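Membrane protein (Acinetobacter baumannii AB307-0294, PDB 5DL5) probably forms a beta-barrel channel of the OprD family that lets small molecules, possibly including antibiotics, cross the bacterial outer membrane. Local coordinates at residues A[322-327]-A[372-377]; A[399-404]-A[415-420]. All coordinates share one frame; numbering follows the deposited sequence.

Contact 1 of 2, residues A[322-327]-A[372-377]; sequences YMSDFI and AQEREF. With C8E ((hydroxyethyloxy)tri(ethyloxy)octane), chain B.
In this OprD-family beta-barrel, a loop folded against the inner side of the wall is tied down by two acidic side chains of one barrel strand, a good example of carboxylates gripping loop backbone. Residues 322-327 belong to the long connection between strands 289-300 and 332-341; Glu374 and Glu376 reach them from strand 371-384. The tight part centres on Glu376. Its CG is anti to the backbone N (chi1 -165°) and the chain beyond is extended, so the carboxylate arrives end-on at two successive amides: Met323 N donates to Glu376 OE1 at 2.9 Å and Ser324 N to Glu376 OE2 at 2.8 Å, each oxygen using its syn lone pair. Ser400 on the next strand also bonds OE1, which would help to stabilise the buried charge. Glu374 meets the loop differently. Ser324 OG donates to Glu374 OE2 at 2.7 Å from above the carboxylate plane, while Tyr402 holds the same oxygen. Ser324 OG in turn accepts from Phe326 N at 3.2 Å, closing an ST turn. The Phe326 ring packs against both acids, with Glu374 CG 3.5 Å from Phe326 CE2 and the Glu374 carboxylate over one face, while Glu376 CB lies at the ring edge. Away from the paired carboxylates the contact is made up by small molecules. On the Tyr322 carbonyl, a detergent molecule donates from its terminal O21 to Tyr322 O at 2.9 Å. Near Glu374, a single water bridges the segments, accepting from Ile327 N and donating to Glu374 OE1 at 2.7 Å.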
loop_
_atom_site.group_PDB
_atom_site.type_symbol
_atom_site.label_atom_id
_atom_site.label_comp_id
_atom_site.label_asym_id
_atom_site.label_seq_id
_atom_site.Cartn_x
_atom_site.Cartn_y
_atom_site.Cartn_z
ATOM N N TYR A 322 -1.756 -3.966 -9.729
ATOM C CA TYR A 322 -1.934 -5.382 -9.325
ATOM C C TYR A 322 -0.548 -5.933 -9.096
ATOM O O TYR A 322 0.088 -5.483 -8.190
ATOM C CB TYR A 322 -2.749 -6.212 -10.384
ATOM C CG TYR A 322 -4.212 -5.742 -10.521
ATOM C CD1 TYR A 322 -5.178 -6.138 -9.569
ATOM C CD2 TYR A 322 -4.594 -4.836 -11.527
ATOM C CE1 TYR A 322 -6.485 -5.653 -9.614
ATOM C CE2 TYR A 322 -5.889 -4.345 -11.594
ATOM C CZ TYR A 322 -6.852 -4.830 -10.694
ATOM O OH TYR A 322 -8.145 -4.402 -10.797
ATOM N N MET A 323 0.003 -6.817 -9.914
ATOM C CA MET A 323 1.397 -7.191 -9.701
ATOM C C MET A 323 2.228 -6.020 -10.257
ATOM O O MET A 323 3.068 -5.498 -9.576
ATOM C CB MET A 323 1.790 -8.493 -10.346
ATOM C CG MET A 323 3.300 -8.690 -10.149
ATOM S SD MET A 323 3.866 -10.148 -10.983
ATOM C CE MET A 323 3.768 -9.684 -12.690
ATOM N N SER A 324 1.985 -5.590 -11.507
ATOM C CA SER A 324 2.590 -4.349 -11.988
ATOM C C SER A 324 1.778 -3.170 -11.581
ATOM O O SER A 324 0.553 -3.246 -11.479
ATOM C CB SER A 324 2.703 -4.353 -13.550
ATOM O OG SER A 324 3.068 -3.092 -14.008
ATOM N N ASP A 325 2.439 -2.041 -11.363
ATOM C CA ASP A 325 1.733 -0.824 -11.004
ATOM C C ASP A 325 1.568 0.150 -12.150
ATOM O O ASP A 325 1.014 1.262 -11.926
ATOM C CB ASP A 325 2.462 -0.129 -9.912
ATOM C CG ASP A 325 2.345 -0.896 -8.581
ATOM O OD1 ASP A 325 1.249 -1.317 -8.187
ATOM O OD2 ASP A 325 3.360 -0.965 -7.927
ATOM N N PHE A 326 2.040 -0.174 -13.343
ATOM C CA PHE A 326 1.727 0.720 -14.546
ATOM C C PHE A 326 2.219 2.147 -14.304
ATOM O O PHE A 326 1.563 3.129 -14.514
ATOM C CB PHE A 326 0.251 0.611 -15.009
ATOM C CG PHE A 326 -0.097 -0.834 -15.451
ATOM C CD1 PHE A 326 -0.421 -1.812 -14.513
ATOM C CD2 PHE A 326 0.018 -1.226 -16.782
ATOM C CE1 PHE A 326 -0.615 -3.171 -14.908
ATOM C CE2 PHE A 326 -0.220 -2.556 -17.219
ATOM C CZ PHE A 326 -0.463 -3.544 -16.249
ATOM N N ILE A 327 3.500 2.172 -13.936
ATOM C CA ILE A 327 4.191 3.376 -13.373
ATOM C C ILE A 327 5.426 3.688 -14.133
ATOM O O ILE A 327 6.187 4.511 -13.712
ATOM C CB ILE A 327 4.630 3.157 -11.876
ATOM C CG1 ILE A 327 5.482 1.864 -11.747
ATOM C CG2 ILE A 327 3.446 3.350 -10.964
ATOM C CD1 ILE A 327 6.090 1.640 -10.348
ATOM N N ALA A 372 7.747 0.816 -25.233
ATOM C CA ALA A 372 7.559 -0.500 -24.552
ATOM C C ALA A 372 6.128 -0.573 -23.975
ATOM O O ALA A 372 5.369 0.443 -23.864
ATOM C CB ALA A 372 8.635 -0.734 -23.425
ATOM N N GLN A 373 5.732 -1.814 -23.704
ATOM C CA GLN A 373 4.364 -2.159 -23.319
ATOM C C GLN A 373 4.371 -3.285 -22.322
ATOM O O GLN A 373 5.291 -4.055 -22.280
ATOM C CB GLN A 373 3.594 -2.714 -24.584
ATOM C CG GLN A 373 3.556 -1.712 -25.681
ATOM C CD GLN A 373 3.287 -2.311 -27.007
ATOM O OE1 GLN A 373 2.276 -2.042 -27.591
ATOM N NE2 GLN A 373 4.215 -3.138 -27.499
ATOM N N GLU A 374 3.257 -3.418 -21.628
ATOM C CA GLU A 374 3.058 -4.507 -20.718
ATOM C C GLU A 374 1.559 -4.792 -20.606
ATOM O O GLU A 374 0.724 -3.912 -20.893
ATOM C CB GLU A 374 3.578 -4.133 -19.328
ATOM C CG GLU A 374 2.891 -2.951 -18.680
ATOM C CD GLU A 374 3.504 -2.565 -17.280
ATOM O OE1 GLU A 374 3.445 -1.392 -16.856
ATOM O OE2 GLU A 374 4.045 -3.461 -16.545
ATOM N N ARG A 375 1.243 -6.029 -20.252
ATOM C CA ARG A 375 -0.092 -6.341 -19.881
ATOM C C ARG A 375 -0.193 -7.394 -18.792
ATOM O O ARG A 375 0.640 -8.290 -18.711
ATOM C CB ARG A 375 -0.835 -6.908 -21.127
ATOM C CG ARG A 375 -0.433 -8.272 -21.508
ATOM C CD ARG A 375 -1.189 -8.684 -22.774
ATOM N NE ARG A 375 -0.820 -10.031 -23.054
ATOM C CZ ARG A 375 0.138 -10.410 -23.883
ATOM N NH1 ARG A 375 0.820 -9.506 -24.607
ATOM N NH2 ARG A 375 0.413 -11.714 -23.975
ATOM N N GLU A 376 -1.331 -7.329 -18.118
ATOM C CA GLU A 376 -1.601 -8.162 -17.013
ATOM C C GLU A 376 -3.036 -8.616 -16.987
ATOM O O GLU A 376 -3.954 -7.790 -17.062
ATOM C CB GLU A 376 -1.296 -7.407 -15.673
ATOM C CG GLU A 376 -1.231 -8.363 -14.494
ATOM C CD GLU A 376 -0.768 -7.713 -13.174
ATOM O OE1 GLU A 376 -1.069 -8.339 -12.112
ATOM O OE2 GLU A 376 -0.107 -6.611 -13.146
ATOM N N PHE A 377 -3.198 -9.908 -16.903
ATOM C CA PHE A 377 -4.481 -10.601 -16.628
ATOM C C PHE A 377 -4.520 -11.119 -15.149
ATOM O O PHE A 377 -3.676 -11.939 -14.715
ATOM C CB PHE A 377 -4.736 -11.778 -17.595
ATOM C CG PHE A 377 -6.131 -12.412 -17.440
ATOM C CD1 PHE A 377 -7.300 -11.617 -17.303
ATOM C CD2 PHE A 377 -6.313 -13.848 -17.423
ATOM C CE1 PHE A 377 -8.569 -12.217 -17.157
ATOM C CE2 PHE A 377 -7.589 -14.432 -17.311
ATOM C CZ PHE A 377 -8.701 -13.640 -17.185
HETATM C C6 C8E B . 15.142 -7.900 -2.016
HETATM C C7 C8E B . 14.129 -9.018 -2.395
HETATM C C8 C8E B . 14.104 -9.446 -3.881
HETATM O O9 C8E B . 12.776 -9.821 -4.399
HETATM C C10 C8E B . 12.493 -8.969 -5.504
HETATM C C11 C8E B . 11.876 -7.650 -5.004
HETATM O O12 C8E B . 11.151 -6.995 -6.021
HETATM C C13 C8E B . 10.003 -7.673 -6.553
HETATM C C14 C8E B . 8.748 -7.227 -5.853
HETATM O O15 C8E B . 7.693 -6.834 -6.727
HETATM C C16 C8E B . 7.943 -5.816 -7.708
HETATM C C17 C8E B . 6.610 -5.080 -7.835
HETATM O O18 C8E B . 5.578 -6.059 -7.505
HETATM C C19 C8E B . 4.456 -5.535 -6.781
HETATM C C20 C8E B . 3.413 -6.631 -6.644
HETATM O O21 C8E B . 2.083 -6.249 -6.190
HETATM O O HOH W 1 5.088 -0.515 -14.896
#

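Contact 2 of 2, residues A[399-404]-A[415-420]; sequences NSYYRA and DTNEWR. With C8E ((hydroxyethyloxy)tri(ethyloxy)octane), chain B.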
loop_
_atom_site.group_PDB
_atom_site.type_symbol
_atom_site.label_atom_id
_atom_site.label_comp_id
_atom_site.label_asym_id
_atom_site.label_seq_id
_atom_site.Cartn_x
_atom_site.Cartn_y
_atom_site.Cartn_z
ATOM N N ASN A 399 -4.050 -14.824 -8.886
ATOM C CA ASN A 399 -3.081 -15.101 -9.942
ATOM C C ASN A 399 -2.995 -13.952 -10.968
ATOM O O ASN A 399 -4.036 -13.323 -11.328
ATOM C CB ASN A 399 -3.494 -16.364 -10.650
ATOM C CG ASN A 399 -2.636 -16.647 -11.898
ATOM O OD1 ASN A 399 -3.067 -16.454 -13.062
ATOM N ND2 ASN A 399 -1.436 -17.096 -11.671
ATOM N N SER A 400 -1.753 -13.673 -11.392
ATOM C CA SER A 400 -1.429 -12.727 -12.444
ATOM C C SER A 400 -0.642 -13.391 -13.527
ATOM O O SER A 400 0.428 -14.035 -13.270
ATOM C CB SER A 400 -0.656 -11.557 -11.910
ATOM O OG SER A 400 -1.563 -10.786 -11.221
ATOM N N TYR A 401 -1.155 -13.260 -14.741
ATOM C CA TYR A 401 -0.385 -13.669 -15.918
ATOM C C TYR A 401 0.119 -12.330 -16.565
ATOM O O TYR A 401 -0.707 -11.486 -16.966
ATOM C CB TYR A 401 -1.209 -14.644 -16.831
ATOM C CG TYR A 401 -0.637 -14.904 -18.259
ATOM C CD1 TYR A 401 -1.016 -14.066 -19.301
ATOM C CD2 TYR A 401 0.168 -15.999 -18.585
ATOM C CE1 TYR A 401 -0.562 -14.198 -20.596
ATOM C CE2 TYR A 401 0.612 -16.175 -19.925
ATOM C CZ TYR A 401 0.258 -15.223 -20.919
ATOM O OH TYR A 401 0.600 -15.245 -22.290
ATOM N N TYR A 402 1.446 -12.103 -16.534
ATOM C CA TYR A 402 1.993 -10.846 -16.861
ATOM C C TYR A 402 2.997 -10.972 -17.985
ATOM O O TYR A 402 3.848 -11.870 -17.946
ATOM C CB TYR A 402 2.628 -10.212 -15.644
ATOM C CG TYR A 402 3.424 -8.966 -15.932
ATOM C CD1 TYR A 402 2.789 -7.718 -15.988
ATOM C CD2 TYR A 402 4.788 -9.024 -16.171
ATOM C CE1 TYR A 402 3.481 -6.561 -16.240
ATOM C CE2 TYR A 402 5.514 -7.881 -16.510
ATOM C CZ TYR A 402 4.851 -6.634 -16.506
ATOM O OH TYR A 402 5.494 -5.483 -16.790
ATOM N N ARG A 403 2.877 -10.086 -19.007
ATOM C CA ARG A 403 3.792 -10.100 -20.104
ATOM C C ARG A 403 4.225 -8.685 -20.481
ATOM O O ARG A 403 3.437 -7.800 -20.416
ATOM C CB ARG A 403 3.171 -10.778 -21.362
ATOM C CG ARG A 403 2.903 -12.294 -21.256
ATOM C CD ARG A 403 4.124 -13.153 -21.013
ATOM N NE ARG A 403 3.801 -14.588 -20.772
ATOM C CZ ARG A 403 3.470 -15.146 -19.603
ATOM N NH1 ARG A 403 3.367 -14.440 -18.490
ATOM N NH2 ARG A 403 3.247 -16.461 -19.534
ATOM N N ALA A 404 5.449 -8.518 -20.999
ATOM C CA ALA A 404 5.915 -7.194 -21.314
ATOM C C ALA A 404 6.795 -7.268 -22.522
ATOM O O ALA A 404 7.300 -8.349 -22.850
ATOM C CB ALA A 404 6.638 -6.604 -20.097
ATOM N N ASP A 415 8.498 -11.081 -17.792
ATOM C CA ASP A 415 7.365 -11.969 -17.965
ATOM C C ASP A 415 7.232 -12.907 -16.748
ATOM O O ASP A 415 8.255 -13.503 -16.336
ATOM C CB ASP A 415 7.527 -12.840 -19.188
ATOM C CG ASP A 415 7.447 -12.065 -20.485
ATOM O OD1 ASP A 415 7.224 -10.870 -20.516
ATOM O OD2 ASP A 415 7.540 -12.703 -21.488
ATOM N N THR A 416 6.005 -13.112 -16.260
ATOM C CA THR A 416 5.728 -13.777 -14.992
ATOM C C THR A 416 4.334 -14.319 -14.897
ATOM O O THR A 416 3.384 -13.687 -15.350
ATOM C CB THR A 416 5.816 -12.724 -13.826
ATOM O OG1 THR A 416 7.144 -12.214 -13.738
ATOM C CG2 THR A 416 5.401 -13.297 -12.481
ATOM N N ASN A 417 4.239 -15.462 -14.249
ATOM C CA ASN A 417 3.058 -16.063 -13.750
ATOM C C ASN A 417 3.249 -16.005 -12.227
ATOM O O ASN A 417 4.102 -16.718 -11.683
ATOM C CB ASN A 417 2.975 -17.534 -14.270
ATOM C CG ASN A 417 3.033 -17.603 -15.851
ATOM O OD1 ASN A 417 2.815 -16.608 -16.571
ATOM N ND2 ASN A 417 3.362 -18.776 -16.380
ATOM N N GLU A 418 2.367 -15.332 -11.570
ATOM C CA GLU A 418 2.446 -15.070 -10.140
ATOM C C GLU A 418 1.268 -15.741 -9.492
ATOM O O GLU A 418 0.160 -15.620 -9.984
ATOM C CB GLU A 418 2.342 -13.602 -9.774
ATOM C CG GLU A 418 2.392 -13.367 -8.232
ATOM C CD GLU A 418 2.388 -11.896 -7.761
ATOM O OE1 GLU A 418 1.401 -11.232 -7.885
ATOM O OE2 GLU A 418 3.387 -11.405 -7.186
ATOM N N TRP A 419 1.491 -16.419 -8.385
ATOM C CA TRP A 419 0.354 -16.799 -7.500
ATOM C C TRP A 419 0.573 -16.239 -6.103
ATOM O O TRP A 419 1.731 -16.332 -5.612
ATOM C CB TRP A 419 0.302 -18.288 -7.321
ATOM C CG TRP A 419 -0.241 -18.986 -8.494
ATOM C CD1 TRP A 419 0.480 -19.511 -9.514
ATOM C CD2 TRP A 419 -1.616 -19.351 -8.735
ATOM N NE1 TRP A 419 -0.342 -20.097 -10.392
ATOM C CE2 TRP A 419 -1.638 -20.034 -9.962
ATOM C CE3 TRP A 419 -2.819 -19.154 -8.041
ATOM C CZ2 TRP A 419 -2.821 -20.555 -10.525
ATOM C CZ3 TRP A 419 -4.019 -19.608 -8.621
ATOM C CH2 TRP A 419 -4.003 -20.307 -9.859
ATOM N N ARG A 420 -0.515 -15.839 -5.455
ATOM C CA ARG A 420 -0.506 -15.424 -4.031
ATOM C C ARG A 420 -1.662 -16.032 -3.343
ATOM O O ARG A 420 -2.792 -15.995 -3.832
ATOM C CB ARG A 420 -0.590 -13.940 -3.731
ATOM C CG ARG A 420 0.312 -13.072 -4.521
ATOM C CD ARG A 420 0.194 -11.608 -4.040
ATOM N NE ARG A 420 0.962 -10.836 -4.972
ATOM C CZ ARG A 420 0.985 -9.485 -5.028
ATOM N NH1 ARG A 420 0.383 -8.695 -4.108
ATOM N NH2 ARG A 420 1.642 -8.929 -6.014
HETATM C C6 C8E B . 15.142 -7.900 -2.016
HETATM C C7 C8E B . 14.129 -9.018 -2.395
HETATM C C8 C8E B . 14.104 -9.446 -3.881
HETATM O O9 C8E B . 12.776 -9.821 -4.399
HETATM C C10 C8E B . 12.493 -8.969 -5.504
HETATM C C11 C8E B . 11.876 -7.650 -5.004
HETATM O O12 C8E B . 11.151 -6.995 -6.021
HETATM C C13 C8E B . 10.003 -7.673 -6.553
HETATM C C14 C8E B . 8.748 -7.227 -5.853
HETATM O O15 C8E B . 7.693 -6.834 -6.727
HETATM C C16 C8E B . 7.943 -5.816 -7.708
HETATM C C17 C8E B . 6.610 -5.080 -7.835
HETATM O O18 C8E B . 5.578 -6.059 -7.505
HETATM C C19 C8E B . 4.456 -5.535 -6.781
HETATM C C20 C8E B . 3.413 -6.631 -6.644
HETATM O O21 C8E B . 2.083 -6.249 -6.190
#
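Strands 394-404 and 416-428 form an antiparallel beta hairpin in the wall of the OprD-type barrel, and residues 399-404 and 415-420 illustrate how backbone pairing is supplemented differently on the two faces. The main-chain bonds come first. The axes of residues 399-404 and 416-420 come within 4.7 Å and run antiparallel at 171°. Ser400 with Glu418 and Tyr402 with Thr416 are the hydrogen-bonded pairs, and between and beside them Tyr401 with Asn417 and Asn399 with Trp419 are non-hydrogen-bonded. Tyr402 N approaches Thr416 O nearly along the C=O axis at 2.8 Å.

Side-chain bonds to backbone and amide gather near the loop end of the hairpin. Arg403, bent at chi2 (-61°), swings its guanidinium back across the pair: NH1 donates to Tyr402 O of its own strand at 2.7 Å, from above the carbonyl plane, and to Asn417 OD1 at 2.9 Å, almost in the guanidinium plane. Tyr402 O thus serves both Arg403 NH1 and Thr416 N. Asp415 OD1 accepts from Ala404 N at 3.0 Å, whereas Asp415 OD2 packs against Arg403 CD, and the guanidinium attracts it by charge without an N-H pointing at it.

The CH-pi contact is on the face carrying Asn399, Tyr401, Asn417 and Trp419. Asn399, its CG anti to the backbone N, lies over the indole; its CB stands 3.8 Å from the centroid of the Trp419 six-membered ring.

The salt bridges are on the opposite, lumen-side face, where Ser400, Tyr402, Thr416 and Glu418 point. Within one strand, Arg420 NE forms a salt bridge with Glu418 OE1, two residues back, and Glu418 OE2 is paired to Arg41. Arg420 NH2 also donates to detergent oxygen O21 at 2.7 Å, at the edge of its guanidinium.

How the contacts relate
Both contacts involve neighbouring strands of one barrel wall, but at different depths. Contact 1 is buried, joining an inward-folded loop to the wall through carboxylates and backbone amides, with no regular strand pairing. Contact 2 is the wall itself: a regular hairpin, partly buried, whose exposed aromatic residues lie on the face away from the loop. Side chains thus do the joining in contact 1, whereas in contact 2 they supplement a continuous backbone pairing. The two meet where the inner faces adjoin, their centres about 10 Å apart, along a seam of hydroxyls and acids beside which Met323 packs onto Tyr402. The same detergent hydroxyl is bonded in both.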